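Local coordinates for HEPN domain-containing protein (PDB 1WOL) that is of unknown function but adopts the all-helical HEPN fold, as an archaeal homologue of that domain family, at residues C37-Q49 with A110-K122. Residues are numbered along the deposited sequence; the frame is centred on the assembly and turned at random.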
ATOM      1  N   CYS A  37       3.657   0.058  -1.693  1.00 13.96           N
ATOM      2  CA  CYS A  37       3.948  -1.322  -1.580  1.00 12.96           C
ATOM      3  C   CYS A  37       2.696  -2.182  -1.903  1.00 13.81           C
ATOM      4  O   CYS A  37       2.819  -3.101  -2.727  1.00 15.78           O
ATOM      5  CB  CYS A  37       4.491  -1.581  -0.145  1.00 11.78           C
ATOM      6  SG  CYS A  37       4.637  -3.427   0.155  1.00 14.69           S
ATOM      7  N   ALA A  38       1.614  -1.881  -1.217  1.00 13.82           N
ATOM      8  CA  ALA A  38       0.396  -2.712  -1.391  1.00 14.97           C
ATOM      9  C   ALA A  38      -0.115  -2.624  -2.809  1.00 17.69           C
ATOM     10  O   ALA A  38      -0.479  -3.666  -3.399  1.00 18.56           O
ATOM     11  CB  ALA A  38      -0.645  -2.255  -0.340  1.00 16.40           C
ATOM     12  N   GLU A  39      -0.154  -1.362  -3.317  1.00 16.95           N
ATOM     13  CA  GLU A  39      -0.665  -1.176  -4.714  1.00 18.94           C
ATOM     14  C   GLU A  39       0.209  -1.973  -5.711  1.00 19.17           C
ATOM     15  O   GLU A  39      -0.335  -2.669  -6.588  1.00 19.84           O
ATOM     16  CB  GLU A  39      -0.666   0.352  -5.075  1.00 20.46           C
ATOM     17  CG  GLU A  39      -1.349   0.499  -6.520  1.00 26.37           C
ATOM     18  CD  GLU A  39      -1.139   1.846  -7.159  1.00 35.54           C
ATOM     19  OE1 GLU A  39      -0.826   2.856  -6.463  1.00 38.63           O
ATOM     20  OE2 GLU A  39      -1.327   1.871  -8.415  1.00 38.91           O
ATOM     21  N   LYS A  40       1.525  -1.936  -5.660  1.00 16.50           N
ATOM     22  CA  LYS A  40       2.365  -2.674  -6.564  1.00 16.33           C
ATOM     23  C   LYS A  40       2.176  -4.178  -6.418  1.00 18.89           C
ATOM     24  O   LYS A  40       2.136  -4.919  -7.414  1.00 19.42           O
ATOM     25  CB  LYS A  40       3.814  -2.246  -6.426  1.00 18.28           C
ATOM     26  CG  LYS A  40       4.247  -0.831  -7.072  1.00 18.43           C
ATOM     27  CD  LYS A  40       3.284   0.283  -7.383  1.00 23.51           C
ATOM     28  CE  LYS A  40       3.989   1.406  -8.088  1.00 24.46           C
ATOM     29  NZ  LYS A  40       2.923   2.305  -8.415  1.00 28.46           N
ATOM     30  N   ALA A  41       2.105  -4.668  -5.195  1.00 16.14           N
ATOM     31  CA  ALA A  41       1.858  -6.115  -4.979  1.00 15.71           C
ATOM     32  C   ALA A  41       0.541  -6.565  -5.582  1.00 15.76           C
ATOM     33  O   ALA A  41       0.600  -7.590  -6.227  1.00 17.88           O
ATOM     34  CB  ALA A  41       1.816  -6.325  -3.448  1.00 15.29           C
ATOM     35  N   VAL A  42      -0.520  -5.810  -5.388  1.00 17.50           N
ATOM     36  CA  VAL A  42      -1.857  -6.209  -5.923  1.00 17.82           C
ATOM     37  C   VAL A  42      -1.785  -6.085  -7.423  1.00 19.01           C
ATOM     38  O   VAL A  42      -2.281  -7.005  -8.083  1.00 20.67           O
ATOM     39  CB  VAL A  42      -2.916  -5.407  -5.281  1.00 20.23           C
ATOM     40  CG1 VAL A  42      -4.253  -5.661  -5.968  1.00 25.06           C
ATOM     41  CG2 VAL A  42      -3.014  -5.888  -3.808  1.00 21.01           C
ATOM     42  N   LYS A  43      -1.041  -5.109  -7.970  1.00 17.88           N
ATOM     43  CA  LYS A  43      -1.003  -5.150  -9.480  1.00 18.74           C
ATOM     44  C   LYS A  43      -0.188  -6.336 -10.010  1.00 18.53           C
ATOM     45  O   LYS A  43      -0.480  -6.883 -11.186  1.00 21.10           O
ATOM     46  CB  LYS A  43      -0.392  -3.774  -9.977  1.00 20.05           C
ATOM     47  CG  LYS A  43      -1.491  -2.773 -10.038  1.00 26.03           C
ATOM     48  CD  LYS A  43      -1.131  -1.363 -10.319  1.00 33.31           C
ATOM     49  CE  LYS A  43      -2.370  -0.518 -10.639  1.00 36.44           C
ATOM     50  NZ  LYS A  43      -1.978   0.969 -10.447  1.00 38.25           N
ATOM     51  N   GLY A  44       0.791  -6.775  -9.259  1.00 17.04           N
ATOM     52  CA  GLY A  44       1.570  -7.935  -9.555  1.00 19.03           C
ATOM     53  C   GLY A  44       0.634  -9.171  -9.571  1.00 20.21           C
ATOM     54  O   GLY A  44       0.729 -10.039 -10.412  1.00 22.32           O
ATOM     55  N   LEU A  45      -0.181  -9.242  -8.517  1.00 20.75           N
ATOM     56  CA  LEU A  45      -1.133 -10.403  -8.451  1.00 21.48           C
ATOM     57  C   LEU A  45      -2.109 -10.372  -9.633  1.00 24.49           C
ATOM     58  O   LEU A  45      -2.404 -11.434 -10.238  1.00 24.67           O
ATOM     59  CB  LEU A  45      -1.954 -10.298  -7.162  1.00 21.91           C
ATOM     60  CG  LEU A  45      -3.048 -11.387  -6.971  1.00 22.26           C
ATOM     61  CD1 LEU A  45      -2.384 -12.683  -6.809  1.00 23.39           C
ATOM     62  CD2 LEU A  45      -3.943 -10.931  -5.796  1.00 20.20           C
ATOM     63  N   LEU A  46      -2.634  -9.219  -9.929  1.00 22.54           N
ATOM     64  CA  LEU A  46      -3.663  -9.111 -11.069  1.00 25.88           C
ATOM     65  C   LEU A  46      -2.991  -9.535 -12.339  1.00 26.97           C
ATOM     66  O   LEU A  46      -3.640 -10.216 -13.214  1.00 27.26           O
ATOM     67  CB  LEU A  46      -4.129  -7.726 -11.184  1.00 28.26           C
ATOM     68  CG  LEU A  46      -5.442  -7.438 -10.482  1.00 34.02           C
ATOM     69  CD1 LEU A  46      -5.513  -8.223  -9.205  1.00 34.38           C
ATOM     70  CD2 LEU A  46      -5.628  -5.914 -10.380  1.00 34.00           C
ATOM     71  N   GLN A  47      -1.720  -9.181 -12.537  1.00 27.07           N
ATOM     72  CA  GLN A  47      -1.067  -9.622 -13.752  1.00 27.96           C
ATOM     73  C   GLN A  47      -0.853 -11.084 -13.779  1.00 28.28           C
ATOM     74  O   GLN A  47      -1.018 -11.724 -14.865  1.00 28.51           O
ATOM     75  CB  GLN A  47       0.323  -8.913 -13.963  1.00 28.88           C
ATOM     76  CG  GLN A  47       0.901  -9.102 -15.374  1.00 30.84           C
ATOM     77  CD  GLN A  47       2.040  -8.076 -15.702  1.00 32.74           C
ATOM     78  OE1 GLN A  47       1.962  -6.851 -15.441  1.00 34.29           O
ATOM     79  NE2 GLN A  47       3.066  -8.589 -16.302  1.00 33.18           N
ATOM     80  N   PHE A  48      -0.493 -11.700 -12.643  1.00 26.24           N
ATOM     81  CA  PHE A  48      -0.235 -13.119 -12.577  1.00 25.80           C
ATOM     82  C   PHE A  48      -1.526 -13.848 -12.878  1.00 28.03           C
ATOM     83  O   PHE A  48      -1.480 -14.976 -13.475  1.00 28.07           O
ATOM     84  CB  PHE A  48       0.216 -13.493 -11.171  1.00 27.01           C
ATOM     85  CG  PHE A  48       0.343 -14.977 -10.924  1.00 29.07           C
ATOM     86  CD1 PHE A  48       1.537 -15.710 -11.259  1.00 29.84           C
ATOM     87  CD2 PHE A  48      -0.747 -15.632 -10.347  1.00 31.17           C
ATOM     88  CE1 PHE A  48       1.580 -17.118 -11.011  1.00 31.03           C
ATOM     89  CE2 PHE A  48      -0.713 -17.068 -10.075  1.00 31.31           C
ATOM     90  CZ  PHE A  48       0.456 -17.770 -10.423  1.00 31.25           C
ATOM     91  N   GLN A  49      -2.650 -13.225 -12.509  1.00 27.14           N
ATOM     92  CA  GLN A  49      -4.002 -13.876 -12.645  1.00 30.84           C
ATOM     93  C   GLN A  49      -4.557 -13.634 -14.029  1.00 35.66           C
ATOM     94  O   GLN A  49      -5.633 -14.221 -14.389  1.00 36.18           O
ATOM     95  CB  GLN A  49      -4.983 -13.312 -11.629  1.00 31.27           C
ATOM     96  CG  GLN A  49      -4.552 -13.608 -10.168  1.00 28.95           C
ATOM     97  CD  GLN A  49      -5.533 -12.981  -9.220  1.00 27.78           C
ATOM     98  OE1 GLN A  49      -5.999 -11.852  -9.417  1.00 30.87           O
ATOM     99  NE2 GLN A  49      -5.848 -13.708  -8.140  1.00 30.64           N
ATOM    100  N   ALA A 110       0.847  -3.049   4.782  1.00 12.27           N
ATOM    101  CA  ALA A 110       1.612  -3.377   3.530  1.00 12.73           C
ATOM    102  C   ALA A 110       2.229  -4.769   3.597  1.00 12.01           C
ATOM    103  O   ALA A 110       2.128  -5.493   2.607  1.00 14.56           O
ATOM    104  CB  ALA A 110       2.726  -2.262   3.267  1.00 14.94           C
ATOM    105  N   ILE A 111       2.766  -5.166   4.774  1.00 12.17           N
ATOM    106  CA  ILE A 111       3.350  -6.492   4.896  1.00 10.95           C
ATOM    107  C   ILE A 111       2.237  -7.523   4.779  1.00 12.12           C
ATOM    108  O   ILE A 111       2.436  -8.530   4.048  1.00 14.74           O
ATOM    109  CB  ILE A 111       3.961  -6.542   6.272  1.00 12.87           C
ATOM    110  CG1 ILE A 111       5.284  -5.758   6.312  1.00 13.21           C
ATOM    111  CG2 ILE A 111       4.321  -8.059   6.576  1.00 14.66           C
ATOM    112  CD1 ILE A 111       5.814  -5.501   7.761  1.00 14.59           C
ATOM    113  N   ARG A 112       1.082  -7.264   5.369  1.00 13.44           N
ATOM    114  CA  ARG A 112      -0.055  -8.263   5.285  1.00 14.73           C
ATOM    115  C   ARG A 112      -0.422  -8.420   3.844  1.00 14.80           C
ATOM    116  O   ARG A 112      -0.603  -9.535   3.386  1.00 14.95           O
ATOM    117  CB  ARG A 112      -1.216  -7.764   6.200  1.00 14.71           C
ATOM    118  CG  ARG A 112      -2.653  -8.313   6.304  1.00 24.17           C
ATOM    119  CD  ARG A 112      -2.767  -7.966   7.843  1.00 26.13           C
ATOM    120  NE  ARG A 112      -3.127  -9.036   8.407  1.00 27.71           N
ATOM    121  CZ  ARG A 112      -2.555 -10.152   8.566  1.00 25.69           C
ATOM    122  NH1 ARG A 112      -2.914 -11.298   8.018  1.00 30.81           N
ATOM    123  NH2 ARG A 112      -1.569 -10.017   9.459  1.00 26.16           N
ATOM    124  N   ILE A 113      -0.588  -7.335   3.089  1.00 14.57           N
ATOM    125  CA  ILE A 113      -0.969  -7.482   1.658  1.00 14.31           C
ATOM    126  C   ILE A 113       0.105  -8.066   0.814  1.00 15.70           C
ATOM    127  O   ILE A 113      -0.210  -8.958  -0.003  1.00 15.26           O
ATOM    128  CB  ILE A 113      -1.488  -6.138   1.148  1.00 14.14           C
ATOM    129  CG1 ILE A 113      -2.759  -5.771   1.850  1.00 14.69           C
ATOM    130  CG2 ILE A 113      -1.644  -6.173  -0.433  1.00 16.11           C
ATOM    131  CD1 ILE A 113      -3.274  -4.290   1.610  1.00 16.42           C
ATOM    132  N   LEU A 114       1.372  -7.696   0.983  1.00 13.62           N
ATOM    133  CA  LEU A 114       2.453  -8.231   0.227  1.00 13.39           C
ATOM    134  C   LEU A 114       2.598  -9.734   0.489  1.00 16.43           C
ATOM    135  O   LEU A 114       2.776 -10.486  -0.465  1.00 15.47           O
ATOM    136  CB  LEU A 114       3.727  -7.476   0.583  1.00 15.56           C
ATOM    137  CG  LEU A 114       5.055  -8.106   0.032  1.00 14.80           C
ATOM    138  CD1 LEU A 114       5.046  -8.031  -1.475  1.00 18.87           C
ATOM    139  CD2 LEU A 114       6.260  -7.263   0.549  1.00 17.74           C
ATOM    140  N   ASN A 115       2.423 -10.151   1.744  1.00 15.08           N
ATOM    141  CA  ASN A 115       2.616 -11.625   1.998  1.00 16.94           C
ATOM    142  C   ASN A 115       1.425 -12.360   1.423  1.00 16.50           C
ATOM    143  O   ASN A 115       1.620 -13.566   0.983  1.00 17.70           O
ATOM    144  CB  ASN A 115       2.598 -11.933   3.506  1.00 19.94           C
ATOM    145  CG  ASN A 115       3.764 -11.508   4.226  1.00 24.23           C
ATOM    146  OD1 ASN A 115       4.799 -11.378   3.691  1.00 27.45           O
ATOM    147  ND2 ASN A 115       3.595 -11.384   5.590  1.00 27.50           N
ATOM    148  N   TRP A 116       0.243 -11.771   1.481  1.00 14.98           N
ATOM    149  CA  TRP A 116      -1.003 -12.476   0.976  1.00 15.55           C
ATOM    150  C   TRP A 116      -0.851 -12.595  -0.553  1.00 18.00           C
ATOM    151  O   TRP A 116      -1.108 -13.628  -1.151  1.00 19.17           O
ATOM    152  CB  TRP A 116      -2.156 -11.678   1.420  1.00 18.97           C
ATOM    153  CG  TRP A 116      -3.442 -12.129   0.776  1.00 20.14           C
ATOM    154  CD1 TRP A 116      -4.257 -13.238   1.177  1.00 17.79           C
ATOM    155  CD2 TRP A 116      -4.113 -11.528  -0.322  1.00 18.55           C
ATOM    156  NE1 TRP A 116      -5.393 -13.287   0.359  1.00 21.99           N
ATOM    157  CE2 TRP A 116      -5.334 -12.255  -0.548  1.00 21.79           C
ATOM    158  CE3 TRP A 116      -3.823 -10.415  -1.126  1.00 19.23           C
ATOM    159  CZ2 TRP A 116      -6.261 -11.909  -1.551  1.00 22.74           C
ATOM    160  CZ3 TRP A 116      -4.740 -10.086  -2.118  1.00 20.61           C
ATOM    161  CH2 TRP A 116      -5.943 -10.825  -2.325  1.00 22.48           C
ATOM    162  N   VAL A 117      -0.304 -11.568  -1.214  1.00 16.11           N
ATOM    163  CA  VAL A 117      -0.109 -11.700  -2.643  1.00 17.37           C
ATOM    164  C   VAL A 117       0.957 -12.735  -2.912  1.00 18.55           C
ATOM    165  O   VAL A 117       0.796 -13.551  -3.825  1.00 21.23           O
ATOM    166  CB  VAL A 117       0.390 -10.273  -3.227  1.00 16.19           C
ATOM    167  CG1 VAL A 117       0.978 -10.489  -4.658  1.00 19.89           C
ATOM    168  CG2 VAL A 117      -0.726  -9.340  -3.179  1.00 16.35           C
ATOM    169  N   LYS A 118       2.095 -12.758  -2.203  1.00 17.35           N
ATOM    170  CA  LYS A 118       3.175 -13.693  -2.494  1.00 17.71           C
ATOM    171  C   LYS A 118       2.650 -15.147  -2.378  1.00 22.26           C
ATOM    172  O   LYS A 118       3.041 -16.024  -3.187  1.00 21.84           O
ATOM    173  CB  LYS A 118       4.366 -13.387  -1.625  1.00 19.48           C
ATOM    174  CG  LYS A 118       5.058 -12.122  -2.141  1.00 18.96           C
ATOM    175  CD  LYS A 118       6.180 -11.766  -1.196  1.00 26.71           C
ATOM    176  CE  LYS A 118       7.489 -12.396  -1.403  1.00 32.27           C
ATOM    177  NZ  LYS A 118       8.213 -11.870  -0.072  1.00 34.51           N
ATOM    178  N   GLY A 119       1.732 -15.314  -1.454  1.00 20.56           N
ATOM    179  CA  GLY A 119       1.239 -16.659  -1.188  1.00 23.69           C
ATOM    180  C   GLY A 119       0.468 -17.176  -2.381  1.00 25.74           C
ATOM    181  O   GLY A 119       0.224 -18.426  -2.522  1.00 28.62           O
ATOM    182  N   GLN A 120      -0.017 -16.306  -3.219  1.00 25.02           N
ATOM    183  CA  GLN A 120      -0.851 -16.740  -4.323  1.00 26.59           C
ATOM    184  C   GLN A 120      -0.153 -16.887  -5.616  1.00 29.75           C
ATOM    185  O   GLN A 120      -0.743 -17.410  -6.601  1.00 28.93           O
ATOM    186  CB  GLN A 120      -1.964 -15.742  -4.512  1.00 22.15           C
ATOM    187  CG  GLN A 120      -3.000 -15.686  -3.356  1.00 23.59           C
ATOM    188  CD  GLN A 120      -3.889 -14.498  -3.482  1.00 26.34           C
ATOM    189  OE1 GLN A 120      -3.596 -13.402  -2.870  1.00 26.23           O
ATOM    190  NE2 GLN A 120      -4.991 -14.607  -4.217  1.00 26.92           N
ATOM    191  N   ILE A 121       1.101 -16.433  -5.670  1.00 28.83           N
ATOM    192  CA  ILE A 121       1.810 -16.462  -6.975  1.00 30.99           C
ATOM    193  C   ILE A 121       2.522 -17.784  -6.770  1.00 35.53           C
ATOM    194  O   ILE A 121       3.619 -17.903  -6.198  1.00 34.27           O
ATOM    195  CB  ILE A 121       2.667 -15.116  -7.074  1.00 29.62           C
ATOM    196  CG1 ILE A 121       1.734 -13.983  -7.338  1.00 26.79           C
ATOM    197  CG2 ILE A 121       3.668 -15.193  -8.207  1.00 27.62           C
ATOM    198  CD1 ILE A 121       2.653 -12.587  -7.131  1.00 27.80           C
ATOM    199  N   LYS A 122       1.705 -18.770  -7.187  1.00 40.80           N
ATOM    200  CA  LYS A 122       1.823 -20.249  -7.095  1.00 45.61           C
ATOM    201  C   LYS A 122       1.506 -20.772  -5.622  1.00 47.77           C
ATOM    202  O   LYS A 122       2.461 -20.698  -4.795  1.00 49.81           O
ATOM    203  CB  LYS A 122       3.186 -20.695  -7.556  1.00 47.25           C
ATOM    204  CG  LYS A 122       3.193 -21.120  -9.018  1.00 50.11           C
ATOM    205  CD  LYS A 122       3.170 -19.899  -9.969  1.00 52.93           C
ATOM    206  CE  LYS A 122       3.875 -20.247 -11.324  1.00 54.54           C
ATOM    207  NZ  LYS A 122       5.258 -20.800 -11.062  1.00 54.46           N
ATOM    208  OXT LYS A 122       0.347 -21.187  -5.251  1.00 47.93           O
TER
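Helix 27-48, at Ala41 and Leu45, packs against Leu114 and Val117 of helix 100-120, the two running nearly parallel with their local axes 13° apart and 8.7 Å at closest approach. No hydrogen bond crosses the interface. The backbones come closest where alanines face each other, the CA atoms of Ala38 and Ala110 being 5.1 Å apart, and Cys37 SG rests against the methyl of Ala110. Ile113 reaches across to Ala38 and meets Val42 branch to branch, CG2 to CG2 at 3.7 Å. Val117 presses both methyls toward the turn at Ala41, its CG1 lying 3.3 Å from Ala41 O. Leu45, with CG anti to the backbone N (chi1 177°), divides its branches: CD1 touches Gln120 CB, while CD2 lies 3.9 Å from Trp116 CZ3. Beyond helix 100-120 the chain makes an inverse gamma turn centred on Ile121, whose CA sits over one face of the Phe48 ring in a CH-pi contact, 4.0 Å from the centroid. Lys122 CD comes to the edge of that ring, 3.4 Å from Phe48 CE1. With helix 4-23 and helix 67-77 packed alongside, this largely buried apolar pairing forms part of the helical bundle of the HEPN domain.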